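Local coordinates for putative peptidyl-arginine deiminase family protein (Campylobacter jejuni subsp. jejuni serotype O:2, PDB 6B2W) that probably hydrolyses agmatine to N-carbamoylputrescine as an agmatine deiminase of polyamine biosynthesis, and here holds agmatine in its pocket and a potassium ion at a separate site, at residues R89-I94 with N122-K127; A104-F109 with L137-F142; I143-S148 with D205-T210; N272-N277 with S323-R328. The protein carries 1 engineered substitution. All coordinates share one frame; numbering follows the deposited sequence.

Contacts 1, 3 and 4 are buried, whereas contact 2 is partly open along strand 138-141. Contacts 1 and 2 share the potassium ion: the first supplies Asn122, the second Asp106 and Phe107 O, and the Asn125 amide ties the two together through Asp106. Contacts 1, 3 and 4 all reach agmatine, with Asp90, His207 and engineered Ser323 respectively. Contact 2 alone is a true strand pair, held by regular backbone bonds; the other three rely on side-chain amides, a histidine-carboxylate bond and backbone turns. Arg89 of contact 1 bonds to residues 323-328, and Asp209 of contact 3 to Asn272 of contact 4, so the buried loops brace one another round the substrate.

Contact 1: residues R89-I94 with N122-K127; sequences RDFGAI and NAVNSK. With K (potassium ion), chain D; AG2 (agmatine), chain C.
Ala93 CB lies over one face of the Asn125 carboxamide, about 3.5 Å above its plane. Ala93 N is out of the plane on that same side and Phe91 O on the other, which fits two bent, weak bonds: ND2 donates to Phe91 O at 2.9 Å (121° at the hydrogen), and OD1 accepts from Ala93 N at 3.1 Å (129°). ND2 has a stronger partner in Asp106 OD1. Asparagine suits the place because one short group can offer a donor and an acceptor to the backbone where helix 88-91 gives way to loop. The other flat group, the Phe91 ring, presents its CE1 corner obliquely to Val124, 4.0 Å from CG2. Its chi1 of 67° sets CG between the backbone N and the carbonyl carbon, which swings the ring to the side of the valine.

Water 1 adds a backbone-to-backbone bridge, accepting from Asn125 N at 3.0 Å and donating to Phe91 O. The same water is also a distant ligand of the potassium ion, which Asn122 binds through its backbone O at 3.2 Å and its OD1 at 3.0 Å; Asp106 and Phe107 complete this set of oxygen ligands. On the far side of the segment from the metal, Asp90 OD2 lies 3.0 Å from agmatine NH2 and also accepts from Trp112.

The contact thus sets the end of helix 88-91 against the first turn of helix 124-131. Small Ala93 packs on Ala104 of strand 101-108, and the chain then enters strand 94-98, where Ile94 pairs with Leu105.

Contact 2: residues A104-F109 with L137-F142; sequences ALDFTF and LKKVDF. With K (potassium ion), chain D.
Backbone bonds zip Ala104-Thr108 to Leu137-Phe142 in parallel. Lys138 N donates to Ala104 O at 3.1 Å, Asp106 N to Lys138 O at 2.8 Å, and Val140 N to Asp106 O, reached from above the carbonyl plane. Past an inverse gamma turn centred on Asp141 the chain bends away, and Thr108 N takes Phe142 O at 3.1 Å instead. Strand 138-141 is an edge strand of a mixed four-stranded sheet, and the intervening chain, largely helical and including helix 124-131, makes this a beta-alpha-beta crossover.

Ionic contacts gather on the Asp106 side. Aspartate suits because its two oxygens serve metal and ammonium separately: OD1 binds potassium at 2.6 Å, while OD2 uses its anti lone pair for a salt bridge to Lys139 NZ, 2.8 Å away. The long, flexible lysine can fold back over the sheet to get there, bent at chi2 (-78°) and chi4. Phe107 O is a further potassium ligand, also at 2.6 Å.

Most apolar contacts fill the face carrying Leu105, Phe107 and Val140. Val140 CG1 meets Phe107 CE1 at 3.5 Å, and Leu105 CD2 rests on the aliphatic stem of Lys138, whose amine goes to Glu98. Phe107 CD1 comes to the edge of the Phe142 ring, 4.1 Å from CD2. Leu137 covers Ala104 and the Asp106 methylene.

Contact 3: residues I143-S148 with D205-T210; sequences ILEGGS and DHHIDT. With AG2 (agmatine), chain C.
Gly147 O accepts from Asp209 N at 3.2 Å, joining two short 3-10 turns, 146-148 and 208-210. Each turn closes in the same way: Glu145 O receives both the amide and the hydroxyl of Ser148, and His207 O both those of Thr210, the hydroxyl bonds Ser148 OG to Glu145 O and Thr210 OG1 to His207 O each measuring 2.7 Å. Water 2 adds a bridge from Ser148 O to Ile208 N.

Among the side chains, the His207 ring is central. Gly147 C lies 3.5 Å above one face, toward the rim, and Ser148 N sits over its centre; having no side chain, the glycine lets its peptide lie against the ring. His207 NE2 donates to Glu145 OE1 at 3.1 Å along a nearly straight line (169°), meeting the oxygen on its anti side. Carboxylate and ring planes are only 9° apart, and a bend at chi2 of Glu145 brings the carboxylate to the ring's edge. Asp209 OD2 is bonded to His322.

With NE2 committed to Glu145 and one face covered by backbone, the ring's rotation is fixed. Glu145, itself paired with Arg169 through OE1, thus acts as a second-shell residue that presents His207 ND1 to agmatine NH1, 3.0 Å away.

Contact 4: residues N272-N277 with S323-R328; sequences NFVFIN and SSCQNR. Engineered in segment 323-328: Ser323 (natural residue Cys). With AG2 (agmatine), chain C.
Val274 and Cys325 meet because their first torsions turn a methyl and a sulfur toward each other. Val274 has CG2 anti to its amide nitrogen, and Cys325 swings SG between its N and carbonyl carbon (chi1 62°), bringing CG2 to 3.8 Å from SG. In Ser323, chi1 of -57° places OG beside the backbone N, near the Asn272 amide and 3.2 Å from agmatine NH2.

A clear hydrogen bond joins the segments: Ser323 N donates to Asn272 OD1 at 3.0 Å, nearly straight (170°) though tilted from the carbonyl plane. Asparagine fits here because its other end is used as well, ND2 reaching Asp209 O, so the amide's rotation is set from both sides and the start of the 323-328 segment is held. Ser323 CB lies 3.1 Å from agmatine NH2. Ser323 is engineered; the natural residue is cysteine, in this family probably the nucleophile that attacks the guanidinium carbon.

Farther along, the Asn327 and Val274 side chains pass alongside each other, pointing opposite ways, with ND2 3.7 Å from CG2. This buried amide is satisfied by Gln19 and Arg89, while Asn327 N bonds to Gln326 OE1 at 2.7 Å.

The touching parts, 272-275 and 323-327, point within 13° of each other but do not pair as strands: 274-276 belongs with 279-284, and 326-329 with 19-25. Arg89 of helix 88-91 touches both Val274 and Cys325, and Leu22 and Leu24 of strand 19-25 pack against Cys325.

Contact 1: residues R89-I94 with N122-K127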
# COMPACT_ATOMS: atom_id res chain seq x y z
N ARG A 89 2.77 -4.76 -1.78
CA ARG A 89 1.55 -4.18 -1.23
C ARG A 89 0.30 -4.86 -1.79
O ARG A 89 -0.69 -5.01 -1.09
CB ARG A 89 1.50 -2.68 -1.52
CG ARG A 89 0.24 -1.96 -1.05
CD ARG A 89 0.01 -2.08 0.44
NE ARG A 89 1.13 -1.55 1.23
CZ ARG A 89 1.17 -1.52 2.55
NH1 ARG A 89 0.17 -1.99 3.28
NH2 ARG A 89 2.24 -1.01 3.16
N ASP A 90 0.37 -5.26 -3.05
CA ASP A 90 -0.79 -5.77 -3.78
C ASP A 90 -0.94 -7.29 -3.76
O ASP A 90 -2.05 -7.80 -3.91
CB ASP A 90 -0.76 -5.24 -5.21
CG ASP A 90 -0.81 -3.72 -5.28
OD1 ASP A 90 -1.25 -3.10 -4.29
OD2 ASP A 90 -0.42 -3.14 -6.31
N PHE A 91 0.17 -8.02 -3.60
CA PHE A 91 0.10 -9.49 -3.49
C PHE A 91 0.44 -10.05 -2.11
O PHE A 91 0.21 -11.23 -1.85
CB PHE A 91 0.93 -10.17 -4.59
CG PHE A 91 2.42 -9.97 -4.47
CD1 PHE A 91 3.17 -10.74 -3.60
CD2 PHE A 91 3.07 -9.04 -5.27
CE1 PHE A 91 4.55 -10.57 -3.50
CE2 PHE A 91 4.44 -8.86 -5.18
CZ PHE A 91 5.18 -9.63 -4.30
N GLY A 92 0.98 -9.21 -1.22
CA GLY A 92 1.37 -9.66 0.11
C GLY A 92 0.17 -9.97 0.99
O GLY A 92 -0.90 -9.38 0.83
N ALA A 93 0.35 -10.91 1.93
CA ALA A 93 -0.72 -11.30 2.83
C ALA A 93 -1.13 -10.13 3.74
O ALA A 93 -0.29 -9.31 4.11
CB ALA A 93 -0.31 -12.50 3.67
N ILE A 94 -2.41 -10.08 4.08
CA ILE A 94 -2.98 -8.97 4.84
C ILE A 94 -3.47 -9.45 6.20
O ILE A 94 -4.33 -10.33 6.28
CB ILE A 94 -4.17 -8.33 4.07
CG1 ILE A 94 -3.70 -7.82 2.70
CG2 ILE A 94 -4.79 -7.20 4.88
CD1 ILE A 94 -4.83 -7.47 1.75
N ASN A 122 1.79 -14.60 -6.92
CA ASN A 122 0.65 -15.23 -6.26
C ASN A 122 1.06 -16.31 -5.25
O ASN A 122 0.39 -16.52 -4.24
CB ASN A 122 -0.32 -15.82 -7.31
CG ASN A 122 -1.74 -16.00 -6.78
OD1 ASN A 122 -2.28 -15.12 -6.10
ND2 ASN A 122 -2.35 -17.13 -7.10
N ALA A 123 2.18 -16.98 -5.53
CA ALA A 123 2.66 -18.10 -4.71
C ALA A 123 3.67 -17.70 -3.63
O ALA A 123 4.18 -18.56 -2.91
CB ALA A 123 3.27 -19.17 -5.60
N VAL A 124 3.96 -16.40 -3.51
CA VAL A 124 4.93 -15.93 -2.51
C VAL A 124 4.42 -16.15 -1.08
O VAL A 124 5.19 -16.58 -0.21
CB VAL A 124 5.27 -14.43 -2.72
CG1 VAL A 124 6.16 -13.91 -1.60
CG2 VAL A 124 5.97 -14.23 -4.06
N ASN A 125 3.14 -15.88 -0.84
CA ASN A 125 2.56 -16.02 0.50
C ASN A 125 2.54 -17.46 1.01
O ASN A 125 2.89 -17.71 2.17
CB ASN A 125 1.14 -15.44 0.53
CG ASN A 125 1.11 -13.93 0.51
OD1 ASN A 125 2.08 -13.27 0.90
ND2 ASN A 125 -0.00 -13.37 0.07
N SER A 126 2.14 -18.40 0.17
CA SER A 126 2.15 -19.82 0.53
C SER A 126 3.53 -20.26 1.00
O SER A 126 3.67 -20.84 2.08
CB SER A 126 1.74 -20.69 -0.66
OG SER A 126 0.37 -20.51 -0.98
N LYS A 127 4.54 -19.95 0.20
CA LYS A 127 5.92 -20.37 0.47
C LYS A 127 6.51 -19.67 1.68
O LYS A 127 7.19 -20.29 2.50
CB LYS A 127 6.81 -20.12 -0.75
CG LYS A 127 6.43 -20.92 -1.99
CD LYS A 127 7.25 -20.51 -3.19
CE LYS A 127 6.55 -20.84 -4.50
NZ LYS A 127 7.16 -20.13 -5.66
K K D . -1.96 -14.67 -3.11
N AG2 C . 3.99 -2.61 -13.27
CA AG2 C . 2.87 -1.69 -13.00
CB AG2 C . 2.35 -1.86 -11.57
CG AG2 C . 2.16 -0.50 -10.90
CD AG2 C . 2.09 -0.67 -9.38
NE AG2 C . 0.77 -0.29 -8.87
CZ AG2 C . 0.44 -0.31 -7.57
NH1 AG2 C . -0.78 0.05 -7.18
NH2 AG2 C . 1.31 -0.72 -6.65
O HOH W 1 1.31 -14.25 -2.57

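Contact 2: residues A104-F109 with L137-F142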
# COMPACT_ATOMS: atom_id res chain seq x y z
N ALA A 104 -3.34 -14.10 9.00
CA ALA A 104 -3.00 -13.48 7.72
C ALA A 104 -3.89 -14.01 6.61
O ALA A 104 -4.10 -15.22 6.50
CB ALA A 104 -1.54 -13.73 7.38
N LEU A 105 -4.41 -13.11 5.78
CA LEU A 105 -5.26 -13.49 4.65
C LEU A 105 -4.47 -13.52 3.35
O LEU A 105 -3.62 -12.66 3.12
CB LEU A 105 -6.45 -12.53 4.52
CG LEU A 105 -7.32 -12.34 5.77
CD1 LEU A 105 -8.55 -11.52 5.42
CD2 LEU A 105 -7.73 -13.67 6.38
N ASP A 106 -4.77 -14.51 2.50
CA ASP A 106 -4.09 -14.72 1.23
C ASP A 106 -5.09 -14.62 0.07
O ASP A 106 -5.62 -15.63 -0.40
CB ASP A 106 -3.39 -16.09 1.23
CG ASP A 106 -2.51 -16.32 0.01
OD1 ASP A 106 -1.99 -15.34 -0.57
OD2 ASP A 106 -2.31 -17.50 -0.37
N PHE A 107 -5.34 -13.39 -0.37
CA PHE A 107 -6.22 -13.14 -1.51
C PHE A 107 -5.52 -13.51 -2.80
O PHE A 107 -4.29 -13.53 -2.87
CB PHE A 107 -6.61 -11.66 -1.57
CG PHE A 107 -7.47 -11.22 -0.43
CD1 PHE A 107 -8.85 -11.38 -0.47
CD2 PHE A 107 -6.91 -10.64 0.70
CE1 PHE A 107 -9.64 -10.98 0.58
CE2 PHE A 107 -7.70 -10.23 1.76
CZ PHE A 107 -9.07 -10.40 1.70
N THR A 108 -6.31 -13.79 -3.83
CA THR A 108 -5.78 -14.06 -5.16
C THR A 108 -5.32 -12.75 -5.81
O THR A 108 -5.98 -11.71 -5.67
CB THR A 108 -6.82 -14.78 -6.05
OG1 THR A 108 -7.32 -15.93 -5.36
CG2 THR A 108 -6.20 -15.22 -7.37
N PHE A 109 -4.19 -12.81 -6.52
CA PHE A 109 -3.61 -11.65 -7.19
C PHE A 109 -3.40 -11.97 -8.68
O PHE A 109 -2.72 -12.94 -9.01
CB PHE A 109 -2.27 -11.29 -6.52
CG PHE A 109 -1.42 -10.34 -7.32
CD1 PHE A 109 -1.65 -8.97 -7.26
CD2 PHE A 109 -0.37 -10.81 -8.10
CE1 PHE A 109 -0.86 -8.09 -7.98
CE2 PHE A 109 0.42 -9.93 -8.82
CZ PHE A 109 0.18 -8.57 -8.76
N LEU A 137 -2.24 -20.11 6.94
CA LEU A 137 -2.55 -18.97 6.10
C LEU A 137 -3.96 -19.16 5.55
O LEU A 137 -4.27 -20.22 5.00
CB LEU A 137 -1.52 -18.91 4.97
CG LEU A 137 -1.51 -17.74 3.99
CD1 LEU A 137 -1.22 -16.42 4.68
CD2 LEU A 137 -0.48 -18.00 2.90
N LYS A 138 -4.82 -18.15 5.70
CA LYS A 138 -6.21 -18.27 5.26
C LYS A 138 -6.35 -17.91 3.78
O LYS A 138 -6.24 -16.74 3.41
CB LYS A 138 -7.13 -17.40 6.11
CG LYS A 138 -8.60 -17.81 6.02
CD LYS A 138 -9.53 -16.78 6.65
CE LYS A 138 -9.45 -16.79 8.17
NZ LYS A 138 -10.33 -17.84 8.76
N LYS A 139 -6.60 -18.92 2.94
CA LYS A 139 -6.89 -18.70 1.53
C LYS A 139 -8.27 -18.07 1.40
O LYS A 139 -9.24 -18.57 1.96
CB LYS A 139 -6.87 -20.01 0.75
CG LYS A 139 -5.50 -20.65 0.63
CD LYS A 139 -4.65 -19.96 -0.42
CE LYS A 139 -3.23 -20.51 -0.45
NZ LYS A 139 -2.44 -20.11 0.74
N VAL A 140 -8.34 -16.95 0.67
CA VAL A 140 -9.61 -16.31 0.37
C VAL A 140 -9.78 -16.29 -1.14
O VAL A 140 -8.95 -15.73 -1.86
CB VAL A 140 -9.68 -14.88 0.94
CG1 VAL A 140 -11.01 -14.23 0.62
CG2 VAL A 140 -9.47 -14.91 2.45
N ASP A 141 -10.85 -16.93 -1.60
CA ASP A 141 -11.10 -17.11 -3.03
C ASP A 141 -11.71 -15.82 -3.58
O ASP A 141 -12.91 -15.75 -3.85
CB ASP A 141 -12.03 -18.31 -3.23
CG ASP A 141 -11.92 -18.93 -4.61
OD1 ASP A 141 -11.54 -18.23 -5.57
OD2 ASP A 141 -12.21 -20.14 -4.73
N PHE A 142 -10.87 -14.80 -3.74
CA PHE A 142 -11.32 -13.46 -4.08
C PHE A 142 -10.14 -12.59 -4.53
O PHE A 142 -9.13 -12.50 -3.82
CB PHE A 142 -12.00 -12.81 -2.87
CG PHE A 142 -12.64 -11.48 -3.16
CD1 PHE A 142 -13.94 -11.41 -3.64
CD2 PHE A 142 -11.95 -10.30 -2.94
CE1 PHE A 142 -14.53 -10.19 -3.90
CE2 PHE A 142 -12.54 -9.07 -3.20
CZ PHE A 142 -13.83 -9.02 -3.68
K K D . -1.96 -14.67 -3.11
O HOH W 1 1.31 -14.25 -2.57

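Contact 3: residues I143-S148 with D205-T210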
# COMPACT_ATOMS: atom_id res chain seq x y z
N ILE A 143 -10.27 -11.96 -5.70
CA ILE A 143 -9.22 -11.10 -6.25
C ILE A 143 -9.20 -9.77 -5.51
O ILE A 143 -10.19 -9.03 -5.52
CB ILE A 143 -9.41 -10.85 -7.76
CG1 ILE A 143 -9.34 -12.18 -8.54
CG2 ILE A 143 -8.35 -9.88 -8.29
CD1 ILE A 143 -9.78 -12.08 -9.99
N LEU A 144 -8.07 -9.46 -4.87
CA LEU A 144 -7.92 -8.20 -4.14
C LEU A 144 -6.46 -7.82 -3.99
O LEU A 144 -5.61 -8.68 -3.74
CB LEU A 144 -8.54 -8.32 -2.75
CG LEU A 144 -8.60 -7.03 -1.93
CD1 LEU A 144 -9.74 -6.14 -2.42
CD2 LEU A 144 -8.77 -7.34 -0.45
N GLU A 145 -6.18 -6.53 -4.15
CA GLU A 145 -4.86 -5.96 -3.85
C GLU A 145 -4.94 -5.14 -2.57
O GLU A 145 -5.90 -4.39 -2.37
CB GLU A 145 -4.36 -5.07 -4.99
CG GLU A 145 -4.31 -5.74 -6.36
CD GLU A 145 -5.59 -5.58 -7.15
OE1 GLU A 145 -6.12 -4.45 -7.19
OE2 GLU A 145 -6.07 -6.58 -7.73
N GLY A 146 -3.93 -5.26 -1.72
CA GLY A 146 -3.85 -4.49 -0.48
C GLY A 146 -3.80 -2.98 -0.68
O GLY A 146 -4.27 -2.22 0.17
N GLY A 147 -3.23 -2.55 -1.80
CA GLY A 147 -3.18 -1.13 -2.14
C GLY A 147 -4.53 -0.50 -2.46
O GLY A 147 -4.66 0.72 -2.45
N SER A 148 -5.54 -1.32 -2.74
CA SER A 148 -6.86 -0.81 -3.11
C SER A 148 -7.76 -0.50 -1.90
O SER A 148 -8.84 0.05 -2.08
CB SER A 148 -7.58 -1.79 -4.05
OG SER A 148 -7.92 -3.00 -3.38
N ASP A 205 -5.87 1.06 -12.05
CA ASP A 205 -7.30 1.39 -12.07
C ASP A 205 -7.76 2.15 -10.82
O ASP A 205 -8.84 1.89 -10.29
CB ASP A 205 -8.16 0.14 -12.30
CG ASP A 205 -7.73 -0.64 -13.53
OD1 ASP A 205 -7.83 -0.09 -14.65
OD2 ASP A 205 -7.29 -1.80 -13.38
N HIS A 206 -6.93 3.09 -10.36
CA HIS A 206 -7.31 4.12 -9.36
C HIS A 206 -7.24 3.64 -7.90
O HIS A 206 -8.14 3.92 -7.11
CB HIS A 206 -8.72 4.67 -9.64
CG HIS A 206 -8.89 5.29 -11.00
ND1 HIS A 206 -7.97 5.15 -12.02
CD2 HIS A 206 -9.90 6.02 -11.51
CE1 HIS A 206 -8.40 5.79 -13.09
NE2 HIS A 206 -9.58 6.33 -12.80
N HIS A 207 -6.16 2.96 -7.55
CA HIS A 207 -5.95 2.47 -6.18
C HIS A 207 -6.10 3.58 -5.15
O HIS A 207 -5.56 4.67 -5.32
CB HIS A 207 -4.55 1.90 -6.01
CG HIS A 207 -4.47 0.42 -6.19
ND1 HIS A 207 -3.39 -0.31 -5.77
CD2 HIS A 207 -5.34 -0.47 -6.72
CE1 HIS A 207 -3.58 -1.58 -6.05
NE2 HIS A 207 -4.76 -1.71 -6.62
N ILE A 208 -6.79 3.26 -4.06
CA ILE A 208 -7.03 4.23 -3.00
C ILE A 208 -5.73 4.71 -2.35
O ILE A 208 -5.68 5.83 -1.83
CB ILE A 208 -7.98 3.66 -1.92
CG1 ILE A 208 -8.61 4.78 -1.07
CG2 ILE A 208 -7.25 2.67 -1.02
CD1 ILE A 208 -9.61 5.63 -1.82
N ASP A 209 -4.67 3.90 -2.39
CA ASP A 209 -3.39 4.29 -1.77
C ASP A 209 -2.59 5.32 -2.59
O ASP A 209 -1.49 5.69 -2.20
CB ASP A 209 -2.55 3.06 -1.40
CG ASP A 209 -1.77 2.47 -2.57
OD1 ASP A 209 -2.06 2.77 -3.75
OD2 ASP A 209 -0.85 1.67 -2.30
N THR A 210 -3.14 5.76 -3.73
CA THR A 210 -2.59 6.90 -4.46
C THR A 210 -3.44 8.16 -4.27
O THR A 210 -3.06 9.23 -4.75
CB THR A 210 -2.51 6.61 -5.98
OG1 THR A 210 -3.82 6.40 -6.51
CG2 THR A 210 -1.64 5.38 -6.25
N AG2 C . 3.99 -2.61 -13.27
CA AG2 C . 2.87 -1.69 -13.00
CB AG2 C . 2.35 -1.86 -11.57
CG AG2 C . 2.16 -0.50 -10.90
CD AG2 C . 2.09 -0.67 -9.38
NE AG2 C . 0.77 -0.29 -8.87
CZ AG2 C . 0.44 -0.31 -7.57
NH1 AG2 C . -0.78 0.05 -7.18
NH2 AG2 C . 1.31 -0.72 -6.65
O HOH W 2 -8.75 1.32 -4.74

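Contact 4: residues N272-N277 with S323-R328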
# COMPACT_ATOMS: atom_id res chain seq x y z
N ASN A 272 1.00 7.88 -1.09
CA ASN A 272 1.62 6.55 -1.07
C ASN A 272 2.74 6.45 -0.02
O ASN A 272 3.82 5.94 -0.31
CB ASN A 272 2.14 6.21 -2.47
CG ASN A 272 2.10 4.72 -2.77
OD1 ASN A 272 3.12 4.05 -2.77
ND2 ASN A 272 0.91 4.20 -3.01
N PHE A 273 2.45 6.92 1.20
CA PHE A 273 3.38 6.81 2.34
C PHE A 273 3.13 5.52 3.13
O PHE A 273 2.17 4.80 2.87
CB PHE A 273 3.25 8.03 3.27
CG PHE A 273 1.83 8.38 3.66
CD1 PHE A 273 1.02 7.47 4.35
CD2 PHE A 273 1.30 9.63 3.35
CE1 PHE A 273 -0.27 7.80 4.70
CE2 PHE A 273 0.01 9.97 3.71
CZ PHE A 273 -0.78 9.05 4.38
N VAL A 274 3.99 5.24 4.11
CA VAL A 274 3.83 4.04 4.93
C VAL A 274 4.20 4.24 6.40
O VAL A 274 5.28 4.76 6.72
CB VAL A 274 4.63 2.85 4.35
CG1 VAL A 274 6.08 3.23 4.11
CG2 VAL A 274 4.52 1.63 5.27
N PHE A 275 3.30 3.82 7.28
CA PHE A 275 3.55 3.84 8.71
C PHE A 275 4.44 2.67 9.08
O PHE A 275 4.22 1.55 8.62
CB PHE A 275 2.25 3.74 9.51
CG PHE A 275 1.44 5.00 9.54
CD1 PHE A 275 0.48 5.25 8.57
CD2 PHE A 275 1.60 5.92 10.57
CE1 PHE A 275 -0.28 6.40 8.61
CE2 PHE A 275 0.84 7.07 10.61
CZ PHE A 275 -0.10 7.31 9.63
N ILE A 276 5.44 2.95 9.90
CA ILE A 276 6.19 1.93 10.60
C ILE A 276 6.22 2.37 12.07
O ILE A 276 5.64 3.41 12.41
CB ILE A 276 7.61 1.76 10.02
CG1 ILE A 276 8.41 3.07 10.10
CG2 ILE A 276 7.54 1.30 8.58
CD1 ILE A 276 9.87 2.91 9.73
N ASN A 277 6.86 1.60 12.93
CA ASN A 277 6.90 1.93 14.36
C ASN A 277 7.59 3.27 14.60
O ASN A 277 8.74 3.45 14.22
CB ASN A 277 7.59 0.83 15.16
CG ASN A 277 6.82 -0.47 15.14
OD1 ASN A 277 5.60 -0.49 14.94
ND2 ASN A 277 7.53 -1.57 15.34
N SER A 323 3.16 1.15 -2.14
CA SER A 323 3.07 0.08 -3.13
C SER A 323 4.18 -0.97 -3.03
O SER A 323 3.97 -2.15 -3.32
CB SER A 323 3.12 0.69 -4.53
OG SER A 323 2.09 1.65 -4.71
N SER A 324 5.38 -0.54 -2.64
CA SER A 324 6.55 -1.41 -2.61
C SER A 324 6.80 -2.09 -1.27
O SER A 324 7.90 -2.60 -1.04
CB SER A 324 7.79 -0.61 -3.00
OG SER A 324 7.59 0.03 -4.25
N CYS A 325 5.81 -2.12 -0.38
CA CYS A 325 5.99 -2.78 0.91
C CYS A 325 4.69 -3.31 1.50
O CYS A 325 3.60 -2.96 1.05
CB CYS A 325 6.68 -1.84 1.90
SG CYS A 325 5.75 -0.34 2.29
N GLN A 326 4.82 -4.18 2.50
CA GLN A 326 3.68 -4.75 3.22
C GLN A 326 4.00 -4.88 4.70
O GLN A 326 5.09 -5.30 5.08
CB GLN A 326 3.31 -6.12 2.64
CG GLN A 326 2.12 -6.81 3.30
CD GLN A 326 0.86 -5.95 3.32
OE1 GLN A 326 0.76 -5.00 4.11
NE2 GLN A 326 -0.10 -6.27 2.46
N ASN A 327 3.02 -4.52 5.53
CA ASN A 327 3.20 -4.51 6.98
C ASN A 327 2.78 -5.85 7.59
O ASN A 327 1.77 -6.44 7.18
CB ASN A 327 2.40 -3.36 7.61
CG ASN A 327 2.64 -2.03 6.92
OD1 ASN A 327 2.02 -1.72 5.91
ND2 ASN A 327 3.54 -1.23 7.47
N ARG A 328 3.57 -6.34 8.54
CA ARG A 328 3.24 -7.54 9.31
C ARG A 328 3.24 -7.18 10.78
O ARG A 328 4.28 -6.88 11.36
CB ARG A 328 4.25 -8.66 9.04
CG ARG A 328 4.03 -9.90 9.90
CD ARG A 328 4.92 -11.05 9.46
NE ARG A 328 4.91 -12.13 10.43
CZ ARG A 328 3.98 -13.09 10.52
NH1 ARG A 328 2.96 -13.12 9.67
NH2 ARG A 328 4.09 -14.02 11.45
N AG2 C . 3.99 -2.61 -13.27
CA AG2 C . 2.87 -1.69 -13.00
CB AG2 C . 2.35 -1.86 -11.57
CG AG2 C . 2.16 -0.50 -10.90
CD AG2 C . 2.09 -0.67 -9.38
NE AG2 C . 0.77 -0.29 -8.87
CZ AG2 C . 0.44 -0.31 -7.57
NH1 AG2 C . -0.78 0.05 -7.18
NH2 AG2 C . 1.31 -0.72 -6.65